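Local coordinates for chitinase (Chromobacterium violaceum, PDB 4TXG), which probably hydrolyses the glycosidic bonds of chitin, as a family GH18 glycoside hydrolase that also carries a predicted chitin-binding module, at residues Y173-I178 with F233-Q238; I178-L183 with R241-V246; W163-D168 with T211-P216; I157-S162 with G599-E604. All blocks are in the same frame, centred on the assembly; numbering follows the deposited sequence.

Contact 1. Residues Y173-I178 with F233-Q238. With CS (cesium ion), chain N; CS (cesium ion), chain E.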
loop_
_atom_site.group_PDB
_atom_site.type_symbol
_atom_site.label_atom_id
_atom_site.label_comp_id
_atom_site.label_asym_id
_atom_site.label_seq_id
_atom_site.Cartn_x
_atom_site.Cartn_y
_atom_site.Cartn_z
ATOM N N TYR A 173 -5.418 10.541 -20.990
ATOM C CA TYR A 173 -4.655 11.178 -19.934
ATOM C C TYR A 173 -3.202 10.810 -20.152
ATOM O O TYR A 173 -2.801 9.670 -19.931
ATOM C CB TYR A 173 -5.134 10.748 -18.550
ATOM C CG TYR A 173 -4.516 11.565 -17.438
ATOM C CD1 TYR A 173 -3.292 11.210 -16.886
ATOM C CD2 TYR A 173 -5.152 12.703 -16.953
ATOM C CE1 TYR A 173 -2.722 11.963 -15.868
ATOM C CE2 TYR A 173 -4.589 13.465 -15.937
ATOM C CZ TYR A 173 -3.377 13.084 -15.396
ATOM O OH TYR A 173 -2.824 13.838 -14.381
ATOM N N LEU A 174 -2.429 11.788 -20.609
ATOM C CA LEU A 174 -1.053 11.566 -21.033
ATOM C C LEU A 174 -0.074 12.092 -19.998
ATOM O O LEU A 174 -0.467 12.796 -19.064
ATOM C CB LEU A 174 -0.804 12.250 -22.376
ATOM C CG LEU A 174 -1.806 11.864 -23.468
ATOM C CD1 LEU A 174 -1.399 12.530 -24.779
ATOM C CD2 LEU A 174 -1.870 10.340 -23.612
ATOM N N ALA A 175 1.201 11.748 -20.156
ATOM C CA ALA A 175 2.202 12.146 -19.166
ATOM C C ALA A 175 2.306 13.671 -19.114
ATOM O O ALA A 175 2.676 14.254 -18.093
ATOM C CB ALA A 175 3.559 11.507 -19.488
ATOM N N SER A 176 1.936 14.315 -20.214
ATOM C CA SER A 176 1.934 15.769 -20.284
ATOM C C SER A 176 0.776 16.411 -19.516
ATOM O O SER A 176 0.780 17.619 -19.307
ATOM C CB SER A 176 1.897 16.216 -21.751
ATOM O OG SER A 176 0.835 15.586 -22.444
ATOM N N ASP A 177 -0.207 15.608 -19.094
ATOM C CA ASP A 177 -1.356 16.104 -18.328
ATOM C C ASP A 177 -1.141 16.043 -16.816
ATOM O O ASP A 177 -1.948 16.565 -16.036
ATOM C CB ASP A 177 -2.615 15.304 -18.685
ATOM C CG ASP A 177 -3.006 15.461 -20.144
ATOM O OD1 ASP A 177 -2.990 16.607 -20.627
ATOM O OD2 ASP A 177 -3.305 14.445 -20.810
ATOM N N ILE A 178 -0.063 15.380 -16.412
ATOM C CA ILE A 178 0.292 15.234 -15.006
ATOM C C ILE A 178 0.631 16.589 -14.381
ATOM O O ILE A 178 1.300 17.409 -15.016
ATOM C CB ILE A 178 1.499 14.272 -14.861
ATOM C CG1 ILE A 178 1.117 12.847 -15.276
ATOM C CG2 ILE A 178 2.057 14.279 -13.437
ATOM C CD1 ILE A 178 2.309 11.887 -15.306
ATOM N N PHE A 233 6.963 6.760 -21.932
ATOM C CA PHE A 233 8.284 6.845 -21.309
ATOM C C PHE A 233 9.089 8.035 -21.840
ATOM O O PHE A 233 9.831 8.679 -21.100
ATOM C CB PHE A 233 9.080 5.555 -21.529
ATOM C CG PHE A 233 8.612 4.376 -20.680
ATOM C CD1 PHE A 233 7.475 4.457 -19.896
ATOM C CD2 PHE A 233 9.333 3.186 -20.690
ATOM C CE1 PHE A 233 7.053 3.365 -19.132
ATOM C CE2 PHE A 233 8.931 2.095 -19.935
ATOM C CZ PHE A 233 7.792 2.188 -19.147
ATOM N N ASN A 234 8.955 8.305 -23.133
ATOM C CA ASN A 234 9.626 9.455 -23.738
ATOM C C ASN A 234 9.189 10.758 -23.043
ATOM O O ASN A 234 10.022 11.589 -22.657
ATOM C CB ASN A 234 9.321 9.497 -25.244
ATOM C CG ASN A 234 10.115 10.562 -25.984
ATOM O OD1 ASN A 234 9.957 11.759 -25.733
ATOM N ND2 ASN A 234 10.951 10.130 -26.924
ATOM N N LEU A 235 7.883 10.928 -22.870
ATOM C CA LEU A 235 7.366 12.114 -22.194
ATOM C C LEU A 235 7.802 12.163 -20.720
ATOM O O LEU A 235 8.162 13.228 -20.224
ATOM C CB LEU A 235 5.835 12.170 -22.312
ATOM C CG LEU A 235 5.341 12.463 -23.739
ATOM C CD1 LEU A 235 3.819 12.507 -23.832
ATOM C CD2 LEU A 235 5.937 13.782 -24.233
ATOM N N LEU A 236 7.796 11.026 -20.026
ATOM C CA LEU A 236 8.253 11.021 -18.630
ATOM C C LEU A 236 9.691 11.526 -18.530
ATOM O O LEU A 236 10.013 12.368 -17.687
ATOM C CB LEU A 236 8.144 9.616 -18.014
ATOM C CG LEU A 236 6.730 9.082 -17.774
ATOM C CD1 LEU A 236 6.822 7.652 -17.236
ATOM C CD2 LEU A 236 5.961 9.962 -16.809
ATOM N N THR A 237 10.549 11.040 -19.420
ATOM C CA THR A 237 11.954 11.449 -19.403
ATOM C C THR A 237 12.094 12.944 -19.648
ATOM O O THR A 237 12.868 13.637 -18.974
ATOM C CB THR A 237 12.757 10.664 -20.449
ATOM O OG1 THR A 237 12.705 9.268 -20.120
ATOM C CG2 THR A 237 14.221 11.117 -20.464
ATOM N N GLN A 238 11.325 13.446 -20.607
ATOM C CA GLN A 238 11.353 14.876 -20.923
ATOM C C GLN A 238 10.906 15.774 -19.772
ATOM O O GLN A 238 11.543 16.784 -19.470
ATOM C CB GLN A 238 10.469 15.154 -22.124
ATOM C CG GLN A 238 11.065 14.751 -23.442
ATOM C CD GLN A 238 10.213 15.253 -24.571
ATOM O OE1 GLN A 238 10.331 16.408 -24.970
ATOM N NE2 GLN A 238 9.315 14.406 -25.068
HETATM CS CS CS N . 0.735 19.952 -17.021
HETATM CS CS CS E . 10.365 17.725 -27.615
HETATM O O HOH W 1 1.786 20.315 -19.947
HETATM O O HOH W 2 3.632 20.571 -16.895
#
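Helix 231-242, an outer helix of the GH18 barrel, meets the loop that follows strand 155-161 through Ala175, Leu235 and Leu236. The CB of Ala175 points at the helix. It lies 3.7 Å from Leu235 CB and 3.9 Å from Leu236 CD2. Leu235 directs its CB at the loop, whereas Leu236 reaches it only with the methyl CD2. That methyl also comes within 4.4 Å of Ile178 CD1. The loop joins the neighbouring parallel strands 155-161 and 185-193, while helix 231-242 belongs to the next crossover, from 185-193 to 247-253. Ile178 also packs on Phe160 of strand 155-161 and Ile186 of strand 185-193. No hydrogen bond joins the two segments. Within the loop, Leu174 N donates to the anti side of Asp177 OD2 at 2.8 Å, nearly straight at 174°, and Asp177 N donates to Leu174 O. A cesium ion is held on the same turn by Ser176 O and Ile178 O, each 3.3 Å away, and by two waters.

Contact 2. Residues I178-L183 with R241-V246. With CS (cesium ion), chain N.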
loop_
_atom_site.group_PDB
_atom_site.type_symbol
_atom_site.label_atom_id
_atom_site.label_comp_id
_atom_site.label_asym_id
_atom_site.label_seq_id
_atom_site.Cartn_x
_atom_site.Cartn_y
_atom_site.Cartn_z
ATOM N N ILE A 178 -0.063 15.380 -16.412
ATOM C CA ILE A 178 0.292 15.234 -15.006
ATOM C C ILE A 178 0.631 16.589 -14.381
ATOM O O ILE A 178 1.300 17.409 -15.016
ATOM C CB ILE A 178 1.499 14.272 -14.861
ATOM C CG1 ILE A 178 1.117 12.847 -15.276
ATOM C CG2 ILE A 178 2.057 14.279 -13.437
ATOM C CD1 ILE A 178 2.309 11.887 -15.306
ATOM N N PRO A 179 0.156 16.846 -13.149
ATOM C CA PRO A 179 0.553 18.062 -12.427
ATOM C C PRO A 179 1.956 17.935 -11.827
ATOM O O PRO A 179 2.120 17.793 -10.614
ATOM C CB PRO A 179 -0.509 18.178 -11.328
ATOM C CG PRO A 179 -0.901 16.755 -11.055
ATOM C CD PRO A 179 -0.872 16.079 -12.413
ATOM N N TRP A 180 2.964 17.986 -12.688
ATOM C CA TRP A 180 4.345 17.787 -12.274
ATOM C C TRP A 180 4.808 18.714 -11.148
ATOM O O TRP A 180 5.628 18.318 -10.317
ATOM C CB TRP A 180 5.267 17.961 -13.479
ATOM C CG TRP A 180 5.199 16.820 -14.451
ATOM C CD1 TRP A 180 4.330 16.677 -15.497
ATOM C CD2 TRP A 180 6.045 15.665 -14.470
ATOM N NE1 TRP A 180 4.588 15.504 -16.166
ATOM C CE2 TRP A 180 5.628 14.861 -15.551
ATOM C CE3 TRP A 180 7.110 15.234 -13.678
ATOM C CZ2 TRP A 180 6.241 13.643 -15.856
ATOM C CZ3 TRP A 180 7.727 14.028 -13.993
ATOM C CH2 TRP A 180 7.284 13.247 -15.071
ATOM N N SER A 181 4.282 19.938 -11.115
ATOM C CA SER A 181 4.734 20.917 -10.129
ATOM C C SER A 181 4.099 20.706 -8.750
ATOM O O SER A 181 4.389 21.449 -7.816
ATOM C CB SER A 181 4.436 22.346 -10.604
ATOM O OG SER A 181 3.044 22.595 -10.600
ATOM N N LYS A 182 3.232 19.700 -8.632
ATOM C CA LYS A 182 2.493 19.494 -7.391
ATOM C C LYS A 182 2.654 18.083 -6.828
ATOM O O LYS A 182 1.985 17.723 -5.863
ATOM C CB LYS A 182 1.007 19.795 -7.613
ATOM C CG LYS A 182 0.755 21.181 -8.214
ATOM C CD LYS A 182 -0.726 21.507 -8.286
ATOM C CE LYS A 182 -0.970 22.843 -8.976
ATOM N NZ LYS A 182 -0.163 23.942 -8.379
ATOM N N LEU A 183 3.543 17.295 -7.430
ATOM C CA LEU A 183 3.793 15.913 -7.006
ATOM C C LEU A 183 5.229 15.694 -6.529
ATOM O O LEU A 183 6.114 16.518 -6.777
ATOM C CB LEU A 183 3.521 14.934 -8.162
ATOM C CG LEU A 183 2.153 14.858 -8.825
ATOM C CD1 LEU A 183 2.183 13.844 -9.933
ATOM C CD2 LEU A 183 1.101 14.473 -7.804
ATOM N N ARG A 241 13.166 16.444 -16.771
ATOM C CA ARG A 241 14.214 17.450 -16.938
ATOM C C ARG A 241 13.760 18.815 -16.437
ATOM O O ARG A 241 14.557 19.597 -15.905
ATOM C CB ARG A 241 14.634 17.558 -18.405
ATOM C CG ARG A 241 15.133 16.257 -18.992
ATOM C CD ARG A 241 15.504 16.477 -20.440
ATOM N NE ARG A 241 15.908 15.250 -21.108
ATOM C CZ ARG A 241 15.619 14.989 -22.377
ATOM N NH1 ARG A 241 14.918 15.868 -23.081
ATOM N NH2 ARG A 241 16.022 13.858 -22.932
ATOM N N LYS A 242 12.471 19.095 -16.602
ATOM C CA LYS A 242 11.904 20.358 -16.151
ATOM C C LYS A 242 11.616 20.318 -14.649
ATOM O O LYS A 242 11.636 21.348 -13.974
ATOM C CB LYS A 242 10.634 20.671 -16.951
ATOM C CG LYS A 242 9.889 21.928 -16.521
ATOM C CD LYS A 242 10.727 23.183 -16.676
ATOM C CE LYS A 242 9.899 24.416 -16.347
ATOM N NZ LYS A 242 8.596 24.393 -17.075
ATOM N N TYR A 243 11.372 19.118 -14.132
ATOM C CA TYR A 243 11.085 18.924 -12.710
ATOM C C TYR A 243 12.014 17.871 -12.099
ATOM O O TYR A 243 11.587 16.758 -11.827
ATOM C CB TYR A 243 9.622 18.506 -12.528
ATOM C CG TYR A 243 8.652 19.504 -13.100
ATOM C CD1 TYR A 243 8.182 20.560 -12.323
ATOM C CD2 TYR A 243 8.208 19.401 -14.413
ATOM C CE1 TYR A 243 7.302 21.482 -12.842
ATOM C CE2 TYR A 243 7.323 20.320 -14.941
ATOM C CZ TYR A 243 6.874 21.358 -14.149
ATOM O OH TYR A 243 5.996 22.277 -14.667
ATOM N N PRO A 244 13.291 18.231 -11.873
ATOM C CA PRO A 244 14.364 17.258 -11.597
ATOM C C PRO A 244 14.258 16.549 -10.248
ATOM O O PRO A 244 14.958 15.561 -10.005
ATOM C CB PRO A 244 15.631 18.115 -11.651
ATOM C CG PRO A 244 15.162 19.498 -11.302
ATOM C CD PRO A 244 13.794 19.616 -11.919
ATOM N N GLY A 245 13.388 17.049 -9.383
ATOM C CA GLY A 245 13.216 16.463 -8.073
ATOM C C GLY A 245 12.161 15.382 -8.063
ATOM O O GLY A 245 12.141 14.540 -7.161
ATOM N N VAL A 246 11.290 15.387 -9.069
ATOM C CA VAL A 246 10.192 14.427 -9.116
ATOM C C VAL A 246 10.716 13.049 -9.508
ATOM O O VAL A 246 11.443 12.916 -10.491
ATOM C CB VAL A 246 9.091 14.879 -10.100
ATOM C CG1 VAL A 246 8.010 13.802 -10.233
ATOM C CG2 VAL A 246 8.487 16.193 -9.631
HETATM CS CS CS N . 0.735 19.952 -17.021
HETATM O O HOH W 1 1.786 20.315 -19.947
HETATM O O HOH W 2 3.632 20.571 -16.895
#
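Trp180 meets Tyr243 and Val246 where the GH18 barrel passes from helix 231-242 toward strand 247-253. Its CB lies over one face of the Tyr243 ring, 3.5 Å from the centroid and 17° off the ring normal, a CH-pi contact. The nearest ring atom is Tyr243 CD2, 3.4 Å from this CB. Next along the side chain comes CG. The first torsion (chi1 -73°) sets it anti to the carbonyl carbon, where it stays near Tyr243 CD2, at 4.0 Å. The five-membered ring is nearly parallel to the tyrosine ring but slid aside, with little overlap. On the five-membered ring, NE1 turns to the carbonyl O of Ala175 and donates a hydrogen bond. On the six-membered ring, CE3 and CZ3 each lie 3.8 Å from Val246 CG1. One face of the indole also carries Ile178 CG2, near the rim. Tyr239 stacks with the indole. A type I turn from Tyr243 to Val246 places both partners against the tryptophan. The second methyl of the valine, CG2, lies 3.6 Å from Trp180 O and 3.7 Å from Leu183 O.

Contact 3. Residues W163-D168 with T211-P216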
loop_
_atom_site.group_PDB
_atom_site.type_symbol
_atom_site.label_atom_id
_atom_site.label_comp_id
_atom_site.label_asym_id
_atom_site.label_seq_id
_atom_site.Cartn_x
_atom_site.Cartn_y
_atom_site.Cartn_z
ATOM N N TRP A 163 -3.130 2.992 -19.886
ATOM C CA TRP A 163 -4.141 2.634 -20.872
ATOM C C TRP A 163 -5.097 3.745 -21.295
ATOM O O TRP A 163 -6.028 3.481 -22.049
ATOM C CB TRP A 163 -4.960 1.432 -20.371
ATOM C CG TRP A 163 -5.484 1.493 -18.951
ATOM C CD1 TRP A 163 -6.689 1.998 -18.538
ATOM C CD2 TRP A 163 -4.845 0.980 -17.774
ATOM N NE1 TRP A 163 -6.828 1.846 -17.177
ATOM C CE2 TRP A 163 -5.708 1.220 -16.684
ATOM C CE3 TRP A 163 -3.623 0.339 -17.535
ATOM C CZ2 TRP A 163 -5.392 0.846 -15.380
ATOM C CZ3 TRP A 163 -3.307 -0.028 -16.239
ATOM C CH2 TRP A 163 -4.186 0.227 -15.178
ATOM N N ARG A 164 -4.872 4.979 -20.854
ATOM C CA ARG A 164 -5.736 6.081 -21.284
ATOM C C ARG A 164 -5.064 6.900 -22.392
ATOM O O ARG A 164 -4.804 8.098 -22.256
ATOM C CB ARG A 164 -6.122 6.952 -20.087
ATOM C CG ARG A 164 -6.731 6.103 -18.957
ATOM C CD ARG A 164 -7.451 6.919 -17.887
ATOM N NE ARG A 164 -7.903 6.032 -16.820
ATOM C CZ ARG A 164 -9.019 5.315 -16.875
ATOM N NH1 ARG A 164 -9.815 5.411 -17.933
ATOM N NH2 ARG A 164 -9.345 4.508 -15.869
ATOM N N THR A 165 -4.808 6.224 -23.507
ATOM C CA THR A 165 -4.040 6.783 -24.607
ATOM C C THR A 165 -4.910 7.602 -25.541
ATOM O O THR A 165 -4.400 8.343 -26.377
ATOM C CB THR A 165 -3.374 5.681 -25.430
ATOM O OG1 THR A 165 -4.392 4.906 -26.080
ATOM C CG2 THR A 165 -2.553 4.780 -24.527
ATOM N N GLY A 166 -6.222 7.442 -25.401
ATOM C CA GLY A 166 -7.168 8.126 -26.263
ATOM C C GLY A 166 -7.288 7.578 -27.676
ATOM O O GLY A 166 -8.029 8.132 -28.486
ATOM N N LYS A 167 -6.585 6.493 -27.986
ATOM C CA LYS A 167 -6.558 6.010 -29.373
ATOM C C LYS A 167 -7.903 5.430 -29.822
ATOM O O LYS A 167 -8.189 5.368 -31.023
ATOM C CB LYS A 167 -5.451 4.967 -29.559
ATOM C CG LYS A 167 -4.036 5.509 -29.372
ATOM C CD LYS A 167 -3.703 6.570 -30.412
ATOM C CE LYS A 167 -2.273 7.085 -30.250
ATOM N NZ LYS A 167 -1.919 8.064 -31.322
ATOM N N ASP A 168 -8.732 5.014 -28.868
ATOM C CA ASP A 168 -10.054 4.479 -29.202
ATOM C C ASP A 168 -11.122 5.572 -29.180
ATOM O O ASP A 168 -12.303 5.303 -29.388
ATOM C CB ASP A 168 -10.437 3.342 -28.246
ATOM C CG ASP A 168 -10.557 3.799 -26.798
ATOM O OD1 ASP A 168 -10.221 4.966 -26.499
ATOM O OD2 ASP A 168 -10.974 2.980 -25.948
ATOM N N THR A 211 6.529 2.628 -25.023
ATOM C CA THR A 211 7.720 2.997 -25.799
ATOM C C THR A 211 7.513 3.147 -27.297
ATOM O O THR A 211 8.457 3.511 -28.006
ATOM C CB THR A 211 8.859 1.960 -25.612
ATOM O OG1 THR A 211 8.479 0.712 -26.202
ATOM C CG2 THR A 211 9.173 1.752 -24.138
ATOM N N ASP A 212 6.313 2.869 -27.803
ATOM C CA ASP A 212 6.114 2.925 -29.260
ATOM C C ASP A 212 4.776 3.538 -29.646
ATOM O O ASP A 212 3.989 2.948 -30.392
ATOM C CB ASP A 212 6.230 1.526 -29.881
ATOM C CG ASP A 212 6.375 1.577 -31.397
ATOM O OD1 ASP A 212 6.906 2.594 -31.896
ATOM O OD2 ASP A 212 5.958 0.621 -32.093
ATOM N N MET A 213 4.529 4.741 -29.151
ATOM C CA MET A 213 3.277 5.417 -29.423
ATOM C C MET A 213 3.558 6.906 -29.478
ATOM O O MET A 213 4.474 7.393 -28.819
ATOM C CB MET A 213 2.231 5.066 -28.346
ATOM C CG MET A 213 0.876 5.730 -28.545
ATOM S SD MET A 213 -0.360 5.061 -27.412
ATOM C CE MET A 213 -0.638 3.418 -28.085
ATOM N N SER A 214 2.791 7.635 -30.280
ATOM C CA SER A 214 2.947 9.082 -30.318
ATOM C C SER A 214 1.574 9.721 -30.433
ATOM O O SER A 214 0.586 9.043 -30.731
ATOM C CB SER A 214 3.861 9.513 -31.473
ATOM O OG SER A 214 3.264 9.244 -32.726
ATOM N N TRP A 215 1.519 11.021 -30.181
ATOM C CA TRP A 215 0.261 11.753 -30.154
ATOM C C TRP A 215 0.382 13.028 -30.984
ATOM O O TRP A 215 0.491 14.125 -30.434
ATOM C CB TRP A 215 -0.135 12.076 -28.706
ATOM C CG TRP A 215 -0.464 10.848 -27.898
ATOM C CD1 TRP A 215 -1.682 10.243 -27.790
ATOM C CD2 TRP A 215 0.441 10.067 -27.104
ATOM N NE1 TRP A 215 -1.596 9.146 -26.976
ATOM C CE2 TRP A 215 -0.303 9.016 -26.539
ATOM C CE3 TRP A 215 1.808 10.162 -26.809
ATOM C CZ2 TRP A 215 0.269 8.060 -25.695
ATOM C CZ3 TRP A 215 2.378 9.209 -25.962
ATOM C CH2 TRP A 215 1.612 8.172 -25.424
ATOM N N PRO A 216 0.369 12.877 -32.319
ATOM C CA PRO A 216 0.541 13.993 -33.253
ATOM C C PRO A 216 -0.475 15.081 -32.983
ATOM O O PRO A 216 -1.652 14.767 -32.815
ATOM C CB PRO A 216 0.296 13.353 -34.624
ATOM C CG PRO A 216 0.536 11.906 -34.420
ATOM C CD PRO A 216 0.107 11.611 -33.022
#
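Lys167 NZ donates to Ser214 O at 2.8 Å, approaching nearly along the C=O axis. The lysine chain bends at chi2 (-63°), which turns CD; beyond it the chain is extended. It runs antiparallel to the Met213 side chain, with Lys167 CE 3.8 Å from Met213 CG. The ammonium also makes an off-centre cation-pi contact with Trp215, NZ lying 4.6 Å from the centroid of the five-membered ring. These residues sit on two surface loops of the GH18 domain, one after strand 155-161 and the other before helix 231-242. A second polar bond joins the loops. Trp215 NE1 donates to Thr165 O at 3.0 Å, and the oxygen receives it on a lone pair in the carbonyl plane. The bond is bent, 147° at the hydrogen. The acceptor lies at the indole edge, close to the ring plane. Met213 CG rests on one face of the same indole, near the rim. Thr165 crosses Met213 at about a right angle, with CG2 3.6 Å from SD. Thr165 also touches His232 of the helix.

Contact 4. Residues I157-S162 with G599-E604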
loop_
_atom_site.group_PDB
_atom_site.type_symbol
_atom_site.label_atom_id
_atom_site.label_comp_id
_atom_site.label_asym_id
_atom_site.label_seq_id
_atom_site.Cartn_x
_atom_site.Cartn_y
_atom_site.Cartn_z
ATOM N N ILE A 157 2.190 11.013 -4.128
ATOM C CA ILE A 157 2.521 9.967 -5.088
ATOM C C ILE A 157 1.322 9.642 -5.958
ATOM O O ILE A 157 0.314 9.150 -5.467
ATOM C CB ILE A 157 2.977 8.693 -4.366
ATOM C CG1 ILE A 157 4.149 9.006 -3.431
ATOM C CG2 ILE A 157 3.348 7.599 -5.353
ATOM C CD1 ILE A 157 4.113 8.180 -2.145
ATOM N N GLY A 158 1.433 9.909 -7.253
ATOM C CA GLY A 158 0.316 9.664 -8.147
ATOM C C GLY A 158 0.559 8.467 -9.040
ATOM O O GLY A 158 1.630 8.346 -9.641
ATOM N N TYR A 159 -0.421 7.567 -9.107
ATOM C CA TYR A 159 -0.383 6.490 -10.084
ATOM C C TYR A 159 -0.845 6.984 -11.443
ATOM O O TYR A 159 -1.923 7.571 -11.569
ATOM C CB TYR A 159 -1.257 5.320 -9.649
ATOM C CG TYR A 159 -0.547 4.357 -8.740
ATOM C CD1 TYR A 159 0.214 3.322 -9.260
ATOM C CD2 TYR A 159 -0.657 4.467 -7.360
ATOM C CE1 TYR A 159 0.865 2.434 -8.432
ATOM C CE2 TYR A 159 -0.016 3.578 -6.523
ATOM C CZ TYR A 159 0.746 2.561 -7.065
ATOM O OH TYR A 159 1.398 1.676 -6.228
ATOM N N PHE A 160 -0.016 6.737 -12.447
ATOM C CA PHE A 160 -0.319 7.044 -13.842
ATOM C C PHE A 160 -0.591 5.755 -14.596
ATOM O O PHE A 160 0.298 4.916 -14.713
ATOM C CB PHE A 160 0.856 7.773 -14.490
ATOM C CG PHE A 160 0.664 8.053 -15.953
ATOM C CD1 PHE A 160 -0.030 9.187 -16.366
ATOM C CD2 PHE A 160 1.161 7.183 -16.914
ATOM C CE1 PHE A 160 -0.205 9.457 -17.712
ATOM C CE2 PHE A 160 0.985 7.439 -18.267
ATOM C CZ PHE A 160 0.300 8.585 -18.669
ATOM N N THR A 161 -1.804 5.591 -15.107
ATOM C CA THR A 161 -2.147 4.360 -15.812
ATOM C C THR A 161 -1.804 4.461 -17.285
ATOM O O THR A 161 -1.977 5.514 -17.905
ATOM C CB THR A 161 -3.641 4.008 -15.643
ATOM O OG1 THR A 161 -4.450 5.070 -16.162
ATOM C CG2 THR A 161 -3.976 3.801 -14.168
ATOM N N SER A 162 -1.329 3.350 -17.846
ATOM C CA SER A 162 -0.818 3.332 -19.223
ATOM C C SER A 162 -1.898 3.301 -20.288
ATOM O O SER A 162 -1.615 3.549 -21.468
ATOM C CB SER A 162 0.095 2.119 -19.423
ATOM O OG SER A 162 -0.643 0.903 -19.357
ATOM N N GLY A 599 3.468 10.518 3.748
ATOM C CA GLY A 599 2.780 11.175 2.654
ATOM C C GLY A 599 1.520 10.458 2.213
ATOM O O GLY A 599 0.981 9.615 2.933
ATOM N N VAL A 600 1.064 10.822 1.020
ATOM C CA VAL A 600 -0.197 10.363 0.471
ATOM C C VAL A 600 0.039 9.822 -0.931
ATOM O O VAL A 600 0.804 10.402 -1.707
ATOM C CB VAL A 600 -1.249 11.509 0.423
ATOM C CG1 VAL A 600 -2.519 11.050 -0.267
ATOM C CG2 VAL A 600 -1.571 12.029 1.831
ATOM N N MET A 601 -0.605 8.697 -1.240
ATOM C CA MET A 601 -0.561 8.107 -2.565
ATOM C C MET A 601 -1.997 8.153 -3.098
ATOM O O MET A 601 -2.932 8.124 -2.314
ATOM C CB MET A 601 -0.005 6.675 -2.489
ATOM C CG MET A 601 -0.151 5.834 -3.746
ATOM S SD MET A 601 -1.779 5.033 -3.783
ATOM C CE MET A 601 -1.512 3.664 -2.643
ATOM N N PHE A 602 -2.188 8.261 -4.409
ATOM C CA PHE A 602 -3.551 8.161 -4.927
ATOM C C PHE A 602 -3.611 7.382 -6.234
ATOM O O PHE A 602 -2.683 7.416 -7.047
ATOM C CB PHE A 602 -4.178 9.564 -5.092
ATOM C CG PHE A 602 -3.324 10.536 -5.845
ATOM C CD1 PHE A 602 -3.418 10.630 -7.220
ATOM C CD2 PHE A 602 -2.436 11.363 -5.181
ATOM C CE1 PHE A 602 -2.639 11.531 -7.923
ATOM C CE2 PHE A 602 -1.652 12.269 -5.885
ATOM C CZ PHE A 602 -1.755 12.347 -7.256
ATOM N N TRP A 603 -4.701 6.630 -6.382
ATOM C CA TRP A 603 -5.056 5.961 -7.622
ATOM C C TRP A 603 -6.338 6.612 -8.121
ATOM O O TRP A 603 -7.320 6.591 -7.381
ATOM C CB TRP A 603 -5.297 4.466 -7.375
ATOM C CG TRP A 603 -5.665 3.742 -8.619
ATOM C CD1 TRP A 603 -6.884 3.739 -9.241
ATOM C CD2 TRP A 603 -4.798 2.950 -9.426
ATOM N NE1 TRP A 603 -6.825 2.989 -10.392
ATOM C CE2 TRP A 603 -5.558 2.481 -10.521
ATOM C CE3 TRP A 603 -3.448 2.577 -9.327
ATOM C CZ2 TRP A 603 -5.014 1.662 -11.512
ATOM C CZ3 TRP A 603 -2.916 1.764 -10.305
ATOM C CH2 TRP A 603 -3.694 1.315 -11.385
ATOM N N GLU A 604 -6.381 7.196 -9.319
ATOM C CA GLU A 604 -5.268 7.388 -10.246
ATOM C C GLU A 604 -5.322 8.839 -10.718
ATOM O O GLU A 604 -6.335 9.516 -10.532
ATOM C CB GLU A 604 -5.380 6.445 -11.451
ATOM C CG GLU A 604 -6.741 6.589 -12.147
ATOM C CD GLU A 604 -6.858 5.818 -13.448
ATOM O OE1 GLU A 604 -7.591 4.798 -13.474
ATOM O OE2 GLU A 604 -6.239 6.242 -14.446
HETATM O O HOH W 3 -4.080 7.974 -14.585
#
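Tyr159, Ile157 and Thr161 of strand 155-161 lose the most surface to the parallel strand 599-603. Tyr159 N donates to Phe602 O at 3.1 Å. Its ring has two neighbours near its plane: that same Phe602 O, and Met601 SD, which lies 3.6 Å from CE2 in a Met-aromatic contact. Trp603 CE3 lies over a face of the tyrosine ring, 3.5 Å from CG, with the two ring planes at 47°. Tyr159 OH bonds to Asp310 OD2 of strand 308-312.

Ile157 is bonded through both its N-H and its C=O. Its N donates to Val600 O, and its O accepts from Phe602 N, each at 2.9 Å. Ile157 O and Gly158 CA both lie over one face of the Phe602 ring. The CA makes a CH-pi contact, and, lacking a side chain, the glycine lets the ring come this close.

Thr161 OG1 donates to Glu604 OE2 at 2.7 Å, from above the carboxylate plane. The same oxygen accepts from a water at 2.8 Å and pairs with Arg164 NE in a salt bridge. Thr161 CG2 lies 3.6 Å from Trp603 CZ2. A cis peptide bond joins Trp603 to Glu604 as the strand ends. The pairing of the first barrel strand with the last closes the TIM barrel typical of GH18 enzymes.

How the contacts relate
Contacts 1, 2 and 4 are buried, contact 4 in the barrel wall and contacts 1 and 2 on its outer side. Contact 3 is at the surface. Backbone hydrogen bonds join the two strands of contact 4, but no hydrogen bond spans the segments of contact 1 or of contact 2. These two share Ile178; contact 1 uses helix 231-242 itself and contact 2 the turn that leaves it. Contact 1 is aliphatic, whereas contact 2 is largely aromatic. The Trp180 indole links them, and the same cesium ion touches both. Contact 3 relies on a lysine and an indole N-H as donors. It meets contact 4 through Trp163 against Trp603 and contact 1 through Leu174 against Trp215. Contacts 1, 2 and 3 are nested in the long loop that contact 4 closes.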